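Local coordinates for DyP-type peroxidase (Thermobifida cellulosilytica, PDB 4GS1), which probably catalyses the haem-dependent oxidation of dyes and other bulky substrates by hydrogen peroxide, as a dye-decolorising peroxidase, at residues L26-R31 with P102-V107; R46-V51 with R320-D325; I54-A59 with T176-S181; G238-V243 with M341-N346. One frame throughout, in Å; residues are numbered along the deposited sequence.

Contact 1: L26-R31 with P102-V107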
loop_
_atom_site.group_PDB
_atom_site.type_symbol
_atom_site.label_atom_id
_atom_site.label_comp_id
_atom_site.label_asym_id
_atom_site.label_seq_id
_atom_site.Cartn_x
_atom_site.Cartn_y
_atom_site.Cartn_z
ATOM N N LEU B 26 5.121 -0.014 20.336
ATOM C CA LEU B 26 3.929 -0.861 20.240
ATOM C C LEU B 26 2.616 -0.101 20.438
ATOM O O LEU B 26 1.540 -0.645 20.170
ATOM C CB LEU B 26 4.008 -2.021 21.244
ATOM C CG LEU B 26 4.936 -3.165 20.853
ATOM C CD1 LEU B 26 4.947 -4.232 21.932
ATOM C CD2 LEU B 26 4.505 -3.770 19.524
ATOM N N ASP B 27 2.705 1.147 20.892
ATOM C CA ASP B 27 1.520 1.878 21.345
ATOM C C ASP B 27 0.476 2.135 20.256
ATOM O O ASP B 27 -0.720 1.980 20.500
ATOM C CB ASP B 27 1.911 3.199 22.009
ATOM C CG ASP B 27 0.800 3.762 22.873
ATOM O OD1 ASP B 27 0.168 2.977 23.609
ATOM O OD2 ASP B 27 0.554 4.985 22.814
ATOM N N MET B 28 0.911 2.537 19.065
ATOM C CA MET B 28 -0.046 2.868 18.015
ATOM C C MET B 28 -0.816 1.634 17.543
ATOM O O MET B 28 -1.998 1.716 17.211
ATOM C CB MET B 28 0.646 3.573 16.837
ATOM C CG MET B 28 1.094 5.007 17.135
ATOM S SD MET B 28 -0.276 6.112 17.566
ATOM C CE MET B 28 -1.114 6.243 15.986
ATOM N N ALA B 29 -0.148 0.485 17.524
ATOM C CA ALA B 29 -0.792 -0.745 17.088
ATOM C C ALA B 29 -1.748 -1.260 18.155
ATOM O O ALA B 29 -2.760 -1.890 17.843
ATOM C CB ALA B 29 0.253 -1.802 16.759
ATOM N N ARG B 30 -1.432 -0.971 19.414
ATOM C CA ARG B 30 -2.146 -1.556 20.549
ATOM C C ARG B 30 -3.416 -0.794 20.956
ATOM O O ARG B 30 -4.418 -1.403 21.353
ATOM C CB ARG B 30 -1.189 -1.668 21.748
ATOM C CG ARG B 30 -1.870 -1.705 23.104
ATOM C CD ARG B 30 -0.868 -1.590 24.256
ATOM N NE ARG B 30 -0.462 -0.210 24.530
ATOM C CZ ARG B 30 -1.221 0.687 25.158
ATOM N NH1 ARG B 30 -2.442 0.367 25.565
ATOM N NH2 ARG B 30 -0.762 1.912 25.371
ATOM N N ARG B 31 -3.381 0.530 20.844
ATOM C CA ARG B 31 -4.430 1.378 21.416
ATOM C C ARG B 31 -5.616 1.611 20.488
ATOM O O ARG B 31 -5.492 1.476 19.267
ATOM C CB ARG B 31 -3.842 2.739 21.778
ATOM C CG ARG B 31 -3.431 3.530 20.546
ATOM C CD ARG B 31 -2.614 4.769 20.888
ATOM N NE ARG B 31 -3.446 5.960 21.048
ATOM C CZ ARG B 31 -3.965 6.657 20.039
ATOM N NH1 ARG B 31 -3.761 6.281 18.780
ATOM N NH2 ARG B 31 -4.702 7.730 20.291
ATOM N N PRO B 102 -6.423 -3.194 18.010
ATOM C CA PRO B 102 -7.251 -2.097 17.483
ATOM C C PRO B 102 -6.535 -1.192 16.482
ATOM O O PRO B 102 -7.191 -0.636 15.594
ATOM C CB PRO B 102 -7.625 -1.303 18.740
ATOM C CG PRO B 102 -7.599 -2.332 19.845
ATOM C CD PRO B 102 -6.440 -3.225 19.488
ATOM N N ALA B 103 -5.223 -1.033 16.639
ATOM C CA ALA B 103 -4.399 -0.311 15.664
ATOM C C ALA B 103 -4.866 1.113 15.357
ATOM O O ALA B 103 -4.741 1.576 14.216
ATOM C CB ALA B 103 -4.286 -1.123 14.366
ATOM N N SER B 104 -5.380 1.806 16.374
ATOM C CA SER B 104 -5.711 3.232 16.257
ATOM C C SER B 104 -6.693 3.536 15.129
ATOM O O SER B 104 -6.613 4.604 14.508
ATOM C CB SER B 104 -4.440 4.071 16.059
ATOM O OG SER B 104 -3.599 3.999 17.206
ATOM N N LEU B 105 -7.610 2.606 14.865
ATOM C CA LEU B 105 -8.552 2.754 13.747
ATOM C C LEU B 105 -9.423 3.987 13.927
ATOM O O LEU B 105 -10.033 4.172 14.977
ATOM C CB LEU B 105 -9.423 1.503 13.616
ATOM C CG LEU B 105 -10.533 1.546 12.570
ATOM C CD1 LEU B 105 -9.929 1.782 11.187
ATOM C CD2 LEU B 105 -11.320 0.235 12.598
ATOM N N MET B 106 -9.467 4.835 12.904
ATOM C CA MET B 106 -10.230 6.074 12.976
ATOM C C MET B 106 -10.901 6.390 11.648
ATOM O O MET B 106 -10.331 6.134 10.580
ATOM C CB MET B 106 -9.326 7.239 13.409
ATOM C CG MET B 106 -8.016 7.350 12.620
ATOM S SD MET B 106 -6.991 8.763 13.146
ATOM C CE MET B 106 -6.533 8.288 14.807
ATOM N N VAL B 107 -12.108 6.952 11.727
ATOM C CA VAL B 107 -12.926 7.274 10.556
ATOM C C VAL B 107 -13.338 8.748 10.579
ATOM O O VAL B 107 -13.874 9.231 11.585
ATOM C CB VAL B 107 -14.208 6.389 10.504
ATOM C CG1 VAL B 107 -15.018 6.696 9.247
ATOM C CG2 VAL B 107 -13.844 4.909 10.540
#
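Ala29 and Ala103 bring the end of helix 21-30 against the turn that precedes strand 106-111, their CA atoms 3.9 Å apart. Ala103 N donates to Ala29 O at 2.9 Å, and Ser104 N reaches Arg31 O, also at 2.9 Å. Ala103 and Ser104 both have left-handed helical backbone angles, which tip these successive N-H groups toward the helix end. The small side chain of alanine suits so close a backbone approach. Pro102 lays its CD 3.3 Å from Arg30 O.

Ser104 carries the side-chain contact. Its OG donates to Met28 O at 2.8 Å, in the carbonyl plane and on a lone pair, and accepts a weak bond from Arg31 NH1 at the edge of the guanidinium. Arg31 CG sits between its backbone N and carbonyl carbon (chi1 68°), which runs the chain alongside the hydroxyl, with CG 3.4 Å from Ser104 OG. Met28 CE closes in on the same OG at 3.6 Å. An alanine at Arg31 would probably leave Ser104 OG without this donor and open a gap beside it. A short hydroxyl that both gives and takes a hydrogen bond thus ties a helix-end carbonyl to a cationic side chain.

Contact 2: R46-V51 with R320-D325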
loop_
_atom_site.group_PDB
_atom_site.type_symbol
_atom_site.label_atom_id
_atom_site.label_comp_id
_atom_site.label_asym_id
_atom_site.label_seq_id
_atom_site.Cartn_x
_atom_site.Cartn_y
_atom_site.Cartn_z
ATOM N N ARG B 46 -1.916 11.657 17.457
ATOM C CA ARG B 46 -0.929 10.946 16.652
ATOM C C ARG B 46 -1.594 10.351 15.420
ATOM O O ARG B 46 -2.664 9.753 15.510
ATOM C CB ARG B 46 -0.248 9.844 17.470
ATOM C CG ARG B 46 0.867 10.356 18.377
ATOM C CD ARG B 46 1.422 9.237 19.241
ATOM N NE ARG B 46 0.425 8.755 20.193
ATOM C CZ ARG B 46 0.555 7.648 20.920
ATOM N NH1 ARG B 46 1.642 6.896 20.800
ATOM N NH2 ARG B 46 -0.406 7.288 21.759
ATOM N N ALA B 47 -0.968 10.523 14.263
ATOM C CA ALA B 47 -1.525 9.957 13.031
ATOM C C ALA B 47 -1.091 8.503 12.850
ATOM O O ALA B 47 0.086 8.182 13.028
ATOM C CB ALA B 47 -1.097 10.788 11.835
ATOM N N PRO B 48 -2.040 7.614 12.492
ATOM C CA PRO B 48 -1.686 6.213 12.230
ATOM C C PRO B 48 -0.827 6.084 10.981
ATOM O O PRO B 48 -0.800 7.000 10.155
ATOM C CB PRO B 48 -3.046 5.542 11.990
ATOM C CG PRO B 48 -4.051 6.442 12.660
ATOM C CD PRO B 48 -3.498 7.832 12.496
ATOM N N ALA B 49 -0.141 4.954 10.832
ATOM C CA ALA B 49 0.807 4.793 9.733
ATOM C C ALA B 49 0.158 4.644 8.356
ATOM O O ALA B 49 0.819 4.874 7.344
ATOM C CB ALA B 49 1.751 3.608 10.006
ATOM N N PHE B 50 -1.114 4.249 8.310
ATOM C CA PHE B 50 -1.784 4.010 7.020
ATOM C C PHE B 50 -3.063 4.808 6.882
ATOM O O PHE B 50 -3.756 5.060 7.875
ATOM C CB PHE B 50 -2.075 2.508 6.843
ATOM C CG PHE B 50 -0.840 1.665 6.922
ATOM C CD1 PHE B 50 -0.058 1.455 5.795
ATOM C CD2 PHE B 50 -0.429 1.120 8.134
ATOM C CE1 PHE B 50 1.108 0.708 5.874
ATOM C CE2 PHE B 50 0.741 0.372 8.219
ATOM C CZ PHE B 50 1.508 0.170 7.076
ATOM N N VAL B 51 -3.381 5.196 5.645
ATOM C CA VAL B 51 -4.626 5.910 5.354
ATOM C C VAL B 51 -5.239 5.408 4.051
ATOM O O VAL B 51 -4.535 4.926 3.169
ATOM C CB VAL B 51 -4.403 7.450 5.256
ATOM C CG1 VAL B 51 -3.771 7.841 3.900
ATOM C CG2 VAL B 51 -5.716 8.212 5.463
ATOM N N ARG B 320 -1.196 16.999 7.163
ATOM C CA ARG B 320 -1.277 15.645 7.714
ATOM C C ARG B 320 -1.288 14.679 6.539
ATOM O O ARG B 320 -2.272 13.993 6.269
ATOM C CB ARG B 320 -2.538 15.504 8.578
ATOM C CG ARG B 320 -2.625 14.223 9.411
ATOM C CD ARG B 320 -3.906 14.260 10.253
ATOM N NE ARG B 320 -4.113 13.053 11.054
ATOM C CZ ARG B 320 -4.658 11.935 10.584
ATOM N NH1 ARG B 320 -5.012 11.854 9.301
ATOM N NH2 ARG B 320 -4.828 10.892 11.389
ATOM N N GLY B 321 -0.173 14.658 5.820
ATOM C CA GLY B 321 -0.080 13.918 4.576
ATOM C C GLY B 321 0.526 12.538 4.698
ATOM O O GLY B 321 1.041 12.152 5.762
ATOM N N TYR B 322 0.458 11.788 3.599
ATOM C CA TYR B 322 0.944 10.415 3.556
ATOM C C TYR B 322 1.705 10.207 2.261
ATOM O O TYR B 322 1.475 10.918 1.277
ATOM C CB TYR B 322 -0.230 9.408 3.650
ATOM C CG TYR B 322 -0.770 9.298 5.064
ATOM C CD1 TYR B 322 -0.432 8.222 5.872
ATOM C CD2 TYR B 322 -1.589 10.288 5.593
ATOM C CE1 TYR B 322 -0.904 8.132 7.184
ATOM C CE2 TYR B 322 -2.055 10.214 6.911
ATOM C CZ TYR B 322 -1.705 9.130 7.690
ATOM O OH TYR B 322 -2.164 9.053 8.992
ATOM N N ASN B 323 2.594 9.219 2.244
ATOM C CA ASN B 323 3.278 8.863 1.002
ATOM C C ASN B 323 2.418 7.913 0.190
ATOM O O ASN B 323 1.711 7.079 0.760
ATOM C CB ASN B 323 4.603 8.184 1.333
ATOM C CG ASN B 323 5.453 9.032 2.244
ATOM O OD1 ASN B 323 5.658 10.208 1.978
ATOM N ND2 ASN B 323 5.900 8.460 3.353
ATOM N N TYR B 324 2.449 8.022 -1.140
ATOM C CA TYR B 324 1.775 6.999 -1.939
ATOM C C TYR B 324 2.721 6.381 -2.956
ATOM O O TYR B 324 3.630 7.036 -3.468
ATOM C CB TYR B 324 0.474 7.508 -2.598
ATOM C CG TYR B 324 0.656 8.458 -3.764
ATOM C CD1 TYR B 324 0.782 7.981 -5.071
ATOM C CD2 TYR B 324 0.657 9.833 -3.565
ATOM C CE1 TYR B 324 0.936 8.856 -6.146
ATOM C CE2 TYR B 324 0.810 10.704 -4.628
ATOM C CZ TYR B 324 0.936 10.217 -5.906
ATOM O OH TYR B 324 1.080 11.107 -6.952
ATOM N N ASP B 325 2.502 5.104 -3.236
ATOM C CA ASP B 325 3.310 4.382 -4.199
ATOM C C ASP B 325 2.353 3.564 -5.050
ATOM O O ASP B 325 1.776 2.574 -4.586
ATOM C CB ASP B 325 4.292 3.454 -3.479
ATOM C CG ASP B 325 5.277 2.793 -4.424
ATOM O OD1 ASP B 325 4.981 2.677 -5.636
ATOM O OD2 ASP B 325 6.361 2.378 -3.961
HETATM O O HOH W 1 -4.643 11.424 14.139
HETATM O O HOH W 2 -4.480 7.598 8.936
#
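Tyr322 aims its hydroxyl at the backbone of Pro48, OH donating to Pro48 O at 2.7 Å, tilted a little from the carbonyl plane. That oxygen also lies at the edge of the ring, near its plane. Over one face stands Val51, with CB 3.8 Å from the ring centroid and almost on the ring normal, and CG1 3.5 Å from Tyr322 CG; a branched, beta-forming side chain suits a strand position covering an aromatic face. A water donates to Tyr322 OH at 2.7 Å and to Phe50 O, so the phenol is donor and acceptor at once. Ala47 CB comes over one face of the Arg320 guanidinium, and Pro48 CD is 3.5 Å from Arg320 NH2.

Segment 46-51 leads into strand 50-58 of the N-terminal ferredoxin-like domain, and 320-325 lies within strand 318-328 of the C-terminal one; Tyr322 reaches Val51 of the other sheet, and Arg320 the loop leading into it. Arg320, extended from CG to NE, ends at a second water, which accepts from its NH2 at 2.8 Å and can donate to Arg46 O. Farther out, Arg186 makes a cation-pi contact with Tyr322, while backbone bonds to Leu339 and Met341 fix Tyr322 and Arg320 in their sheet.

Contact 3: I54-A59 with T176-S181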
loop_
_atom_site.group_PDB
_atom_site.type_symbol
_atom_site.label_atom_id
_atom_site.label_comp_id
_atom_site.label_asym_id
_atom_site.label_seq_id
_atom_site.Cartn_x
_atom_site.Cartn_y
_atom_site.Cartn_z
ATOM N N ILE B 54 -11.214 8.088 0.470
ATOM C CA ILE B 54 -12.177 7.677 -0.551
ATOM C C ILE B 54 -13.182 8.784 -0.805
ATOM O O ILE B 54 -13.846 9.254 0.123
ATOM C CB ILE B 54 -12.950 6.406 -0.121
ATOM C CG1 ILE B 54 -11.970 5.317 0.326
ATOM C CG2 ILE B 54 -13.816 5.884 -1.281
ATOM C CD1 ILE B 54 -12.470 4.481 1.475
ATOM N N ALA B 55 -13.300 9.200 -2.065
ATOM C CA ALA B 55 -14.308 10.189 -2.442
ATOM C C ALA B 55 -15.475 9.467 -3.099
ATOM O O ALA B 55 -15.274 8.550 -3.899
ATOM C CB ALA B 55 -13.710 11.229 -3.404
ATOM N N PHE B 56 -16.697 9.853 -2.736
ATOM C CA PHE B 56 -17.903 9.205 -3.274
ATOM C C PHE B 56 -18.806 10.216 -3.952
ATOM O O PHE B 56 -18.829 11.385 -3.566
ATOM C CB PHE B 56 -18.749 8.613 -2.143
ATOM C CG PHE B 56 -18.051 7.567 -1.301
ATOM C CD1 PHE B 56 -18.297 6.211 -1.510
ATOM C CD2 PHE B 56 -17.205 7.935 -0.258
ATOM C CE1 PHE B 56 -17.692 5.249 -0.707
ATOM C CE2 PHE B 56 -16.593 6.976 0.542
ATOM C CZ PHE B 56 -16.831 5.638 0.318
ATOM N N ASP B 57 -19.593 9.756 -4.923
ATOM C CA ASP B 57 -20.712 10.545 -5.420
ATOM C C ASP B 57 -22.019 9.862 -5.053
ATOM O O ASP B 57 -22.059 8.638 -4.905
ATOM C CB ASP B 57 -20.653 10.679 -6.944
ATOM C CG ASP B 57 -19.518 11.549 -7.405
ATOM O OD1 ASP B 57 -19.180 12.504 -6.678
ATOM O OD2 ASP B 57 -18.963 11.274 -8.487
ATOM N N LEU B 58 -23.088 10.644 -4.909
ATOM C CA LEU B 58 -24.423 10.056 -4.846
ATOM C C LEU B 58 -24.742 9.419 -6.195
ATOM O O LEU B 58 -24.485 10.012 -7.242
ATOM C CB LEU B 58 -25.486 11.108 -4.534
ATOM C CG LEU B 58 -25.495 11.668 -3.117
ATOM C CD1 LEU B 58 -26.663 12.631 -2.953
ATOM C CD2 LEU B 58 -25.600 10.531 -2.114
ATOM N N ALA B 59 -25.299 8.214 -6.170
ATOM C CA ALA B 59 -25.712 7.546 -7.405
ATOM C C ALA B 59 -26.974 8.180 -7.978
ATOM O O ALA B 59 -27.728 8.840 -7.267
ATOM C CB ALA B 59 -25.935 6.076 -7.160
ATOM N N THR B 176 -24.373 5.269 -2.691
ATOM C CA THR B 176 -23.096 5.927 -2.995
ATOM C C THR B 176 -22.287 5.108 -4.000
ATOM O O THR B 176 -22.429 3.886 -4.067
ATOM C CB THR B 176 -22.223 6.121 -1.737
ATOM O OG1 THR B 176 -22.019 4.858 -1.091
ATOM C CG2 THR B 176 -22.861 7.090 -0.753
ATOM N N THR B 177 -21.438 5.792 -4.769
ATOM C CA THR B 177 -20.513 5.148 -5.701
ATOM C C THR B 177 -19.131 5.761 -5.492
ATOM O O THR B 177 -19.016 6.976 -5.343
ATOM C CB THR B 177 -20.921 5.401 -7.162
ATOM O OG1 THR B 177 -22.290 5.017 -7.359
ATOM C CG2 THR B 177 -20.038 4.594 -8.096
ATOM N N VAL B 178 -18.087 4.938 -5.472
ATOM C CA VAL B 178 -16.729 5.474 -5.366
ATOM C C VAL B 178 -16.356 6.297 -6.598
ATOM O O VAL B 178 -16.495 5.829 -7.737
ATOM C CB VAL B 178 -15.682 4.362 -5.146
ATOM C CG1 VAL B 178 -14.279 4.937 -5.211
ATOM C CG2 VAL B 178 -15.885 3.693 -3.789
ATOM N N ARG B 179 -15.892 7.524 -6.369
ATOM C CA ARG B 179 -15.420 8.387 -7.452
ATOM C C ARG B 179 -13.916 8.225 -7.678
ATOM O O ARG B 179 -13.466 7.980 -8.804
ATOM C CB ARG B 179 -15.755 9.856 -7.155
ATOM C CG ARG B 179 -15.401 10.823 -8.275
ATOM C CD ARG B 179 -15.792 12.269 -7.909
ATOM N NE ARG B 179 -15.411 13.204 -8.971
ATOM C CZ ARG B 179 -16.192 13.516 -10.001
ATOM N NH1 ARG B 179 -17.411 12.985 -10.111
ATOM N NH2 ARG B 179 -15.760 14.359 -10.925
ATOM N N TRP B 180 -13.146 8.361 -6.605
ATOM C CA TRP B 180 -11.712 8.092 -6.639
ATOM C C TRP B 180 -11.272 7.681 -5.237
ATOM O O TRP B 180 -11.976 7.920 -4.260
ATOM C CB TRP B 180 -10.892 9.296 -7.168
ATOM C CG TRP B 180 -11.012 10.574 -6.367
ATOM C CD1 TRP B 180 -11.844 11.643 -6.631
ATOM C CD2 TRP B 180 -10.286 10.924 -5.183
ATOM N NE1 TRP B 180 -11.671 12.625 -5.678
ATOM C CE2 TRP B 180 -10.723 12.205 -4.778
ATOM C CE3 TRP B 180 -9.306 10.271 -4.422
ATOM C CZ2 TRP B 180 -10.214 12.848 -3.649
ATOM C CZ3 TRP B 180 -8.799 10.914 -3.292
ATOM C CH2 TRP B 180 -9.260 12.187 -2.915
ATOM N N SER B 181 -10.123 7.033 -5.135
ATOM C CA SER B 181 -9.573 6.741 -3.818
ATOM C C SER B 181 -8.066 6.676 -3.905
ATOM O O SER B 181 -7.503 6.502 -4.987
ATOM C CB SER B 181 -10.134 5.429 -3.256
ATOM O OG SER B 181 -9.458 4.310 -3.820
#
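Ala55 presses its methyl into the face of Trp180, CB lying 3.5 Å from the centroid of the five-membered ring, toward the rim of the indole. Alanine suits the place, since its methyl lets the indole lie this close to the strand. The strands are antiparallel neighbours, and a classic beta bulge breaks their register: Arg179 and Trp180 both face Ala55, whose O takes a bond from Arg179 N at 2.7 Å and a weak one from Trp180 N at 3.4 Å. Beyond it, Asp57 and Thr177 pair through both backbone bonds.

On the side away from the indole, Val178 CG2 is a bump fitted between two neighbours, 3.9 Å from Ile54 CG2 and 3.9 Å from Phe56 CE1. Ile54 CG2 in turn rests over one face of the Phe56 ring near its rim, and Thr176 CB meets Phe56 CD1, so beta-branched side chains lie round the flat ring. Helix 158-172 covers this cluster through Val165 and Val169. The indole side instead meets strand 369-379 at Phe377 and Ala375, and Trp180 NE1 is bonded to Gly146 O.

The bulge also turns Arg179 toward Asp57. The arginine chain is extended from CG to NE, and NH1 meets Asp57 OD2 at 2.8 Å on its syn side, in the guanidinium plane. The carboxylate and guanidinium planes stand 63° apart, and the bridge runs through a single oxygen. Asp57 OD1 accepts from Asp148 N and Arg179 NE donates to Cys145 O, probably fixing the pair's rotation; the carboxylate would probably also offset nearby Arg143.

Contact 4: G238-V243 with M341-N346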
loop_
_atom_site.group_PDB
_atom_site.type_symbol
_atom_site.label_atom_id
_atom_site.label_comp_id
_atom_site.label_asym_id
_atom_site.label_seq_id
_atom_site.Cartn_x
_atom_site.Cartn_y
_atom_site.Cartn_z
ATOM N N GLY B 238 -17.175 25.066 14.235
ATOM C CA GLY B 238 -16.370 24.086 14.948
ATOM C C GLY B 238 -15.825 22.962 14.079
ATOM O O GLY B 238 -15.071 22.108 14.558
ATOM N N GLY B 239 -16.202 22.951 12.802
ATOM C CA GLY B 239 -15.712 21.929 11.883
ATOM C C GLY B 239 -14.345 22.294 11.328
ATOM O O GLY B 239 -13.739 23.273 11.757
ATOM N N SER B 240 -13.845 21.518 10.374
ATOM C CA SER B 240 -12.586 21.872 9.726
ATOM C C SER B 240 -12.754 21.642 8.241
ATOM O O SER B 240 -13.654 20.899 7.831
ATOM C CB SER B 240 -11.438 21.026 10.273
ATOM O OG SER B 240 -10.179 21.490 9.780
ATOM N N TYR B 241 -11.914 22.288 7.437
ATOM C CA TYR B 241 -11.892 22.032 5.998
ATOM C C TYR B 241 -10.628 21.301 5.594
ATOM O O TYR B 241 -9.527 21.657 6.025
ATOM C CB TYR B 241 -12.012 23.340 5.200
ATOM C CG TYR B 241 -13.355 24.006 5.360
ATOM C CD1 TYR B 241 -14.391 23.745 4.469
ATOM C CD2 TYR B 241 -13.593 24.885 6.398
ATOM C CE1 TYR B 241 -15.632 24.353 4.613
ATOM C CE2 TYR B 241 -14.838 25.496 6.553
ATOM C CZ TYR B 241 -15.846 25.222 5.650
ATOM O OH TYR B 241 -17.082 25.827 5.789
ATOM N N LEU B 242 -10.800 20.270 4.770
ATOM C CA LEU B 242 -9.695 19.478 4.242
ATOM C C LEU B 242 -9.469 19.775 2.770
ATOM O O LEU B 242 -10.388 19.661 1.959
ATOM C CB LEU B 242 -10.024 17.992 4.381
ATOM C CG LEU B 242 -9.118 17.040 3.594
ATOM C CD1 LEU B 242 -7.701 17.074 4.141
ATOM C CD2 LEU B 242 -9.665 15.632 3.657
ATOM N N VAL B 243 -8.247 20.154 2.420
ATOM C CA VAL B 243 -7.835 20.167 1.021
ATOM C C VAL B 243 -6.936 18.970 0.760
ATOM O O VAL B 243 -5.895 18.813 1.405
ATOM C CB VAL B 243 -7.071 21.458 0.657
ATOM C CG1 VAL B 243 -6.479 21.331 -0.756
ATOM C CG2 VAL B 243 -8.005 22.658 0.741
ATOM N N MET B 341 -2.527 16.526 2.502
ATOM C CA MET B 341 -3.798 16.823 3.160
ATOM C C MET B 341 -3.640 17.980 4.135
ATOM O O MET B 341 -2.957 17.862 5.154
ATOM C CB MET B 341 -4.339 15.574 3.855
ATOM C CG MET B 341 -4.833 14.529 2.866
ATOM S SD MET B 341 -5.705 13.197 3.695
ATOM C CE MET B 341 -4.351 12.182 4.061
ATOM N N ALA B 342 -4.252 19.112 3.802
ATOM C CA ALA B 342 -4.153 20.297 4.654
ATOM C C ALA B 342 -5.467 20.539 5.374
ATOM O O ALA B 342 -6.530 20.519 4.752
ATOM C CB ALA B 342 -3.783 21.520 3.829
ATOM N N TRP B 343 -5.385 20.795 6.678
ATOM C CA TRP B 343 -6.569 21.074 7.489
ATOM C C TRP B 343 -6.528 22.520 7.944
ATOM O O TRP B 343 -5.479 23.004 8.373
ATOM C CB TRP B 343 -6.564 20.156 8.716
ATOM C CG TRP B 343 -6.742 18.717 8.372
ATOM C CD1 TRP B 343 -5.769 17.786 8.154
ATOM C CD2 TRP B 343 -7.991 18.041 8.190
ATOM N NE1 TRP B 343 -6.338 16.565 7.846
ATOM C CE2 TRP B 343 -7.706 16.700 7.875
ATOM C CE3 TRP B 343 -9.326 18.447 8.267
ATOM C CZ2 TRP B 343 -8.702 15.762 7.627
ATOM C CZ3 TRP B 343 -10.312 17.519 8.027
ATOM C CH2 TRP B 343 -9.999 16.194 7.718
ATOM N N GLN B 344 -7.665 23.209 7.868
ATOM C CA GLN B 344 -7.715 24.625 8.233
ATOM C C GLN B 344 -9.152 25.052 8.491
ATOM O O GLN B 344 -10.087 24.415 8.012
ATOM C CB GLN B 344 -7.119 25.498 7.121
ATOM C CG GLN B 344 -7.853 25.400 5.779
ATOM C CD GLN B 344 -7.116 24.511 4.792
ATOM O OE1 GLN B 344 -6.089 24.910 4.247
ATOM N NE2 GLN B 344 -7.617 23.296 4.580
ATOM N N GLY B 345 -9.326 26.145 9.226
ATOM C CA GLY B 345 -10.663 26.655 9.494
ATOM C C GLY B 345 -11.288 27.313 8.273
ATOM O O GLY B 345 -12.511 27.464 8.192
ATOM N N ASN B 346 -10.447 27.721 7.327
ATOM C CA ASN B 346 -10.899 28.446 6.144
ATOM C C ASN B 346 -9.829 28.361 5.059
ATOM O O ASN B 346 -8.734 28.909 5.230
ATOM C CB ASN B 346 -11.138 29.913 6.525
ATOM C CG ASN B 346 -11.541 30.780 5.347
ATOM O OD1 ASN B 346 -11.785 30.293 4.240
ATOM N ND2 ASN B 346 -11.641 32.090 5.594
#
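Tyr241 and Gln344, like Val243 and Ala342, form hydrogen-bonded pairs between antiparallel strands, with Leu242 and Trp343 as the non-hydrogen-bonded pair between them. These are the two central strands of the C-terminal ferredoxin-like sheet, ordered 318-328, 334-344, 240-249, 369-379. Backbone bonds from Val243 N to Ala342 O and from Ala342 N to Val243 O, each 2.9 Å, lock the register.

Leu242 and Trp343 share one face of the sheet. Leu242 CB and CD1 lie over one side of the indole, CB 3.8 Å from the centroid of its six-membered ring, while CD1 also touches Met341 CB at 3.7 Å. Leucine suits the place because its CG, anti to the backbone N (chi1 167°), spreads the branch along a broad flat surface. Ser240 OG, hydrogen-bonded to Val223 O, approaches the edge of the same indole at CE3. Outside the pair, Val379 and Gln152 also pack on the tryptophan. An alanine in place of Trp343 would probably open a gap beneath Leu242 and set its branch free to turn.

Ala342, Gln344, Tyr241 and Val243 occupy the reverse face, where the side chain of Ala342 is about 6 Å from the bound haem, nearest atoms. Tyr241 CD2 meets Gly345 O at 3.3 Å near the ring plane. In Gln344 the bend at chi2 turns the amide across toward the Tyr241 carbonyl, and its OE1 accepts from Phe351 N. Tyr241 O is doubly held by one residue: Gln344 N bonds to it at 3.0 Å in the carbonyl plane, and Gln344 NE2 at 2.9 Å from above that plane.

Contacts 1, 2 and 3 reach the N-terminal sheet: contact 1 joins helix 21-30 to the approach to edge strand 106-111, and contacts 2 and 3 use opposite ends of strand 50-58, their centres about 21 Å apart. Contact 2 crosses to strand 318-328, the neighbour of strand 334-344 used by contact 4, whose centre is about 17 Å away; Arg320 packs on Trp343. Contacts 1 and 2, about 13 Å apart between centres, meet through Asp27 and Arg46, and their segments alternate along the chain. Contact 3 falls between the segments of contact 2, and contact 4 opens after contact 3 closes. Contact 2 thus couples the two ferredoxin-like sheets, while contact 4 lies nearer the haem.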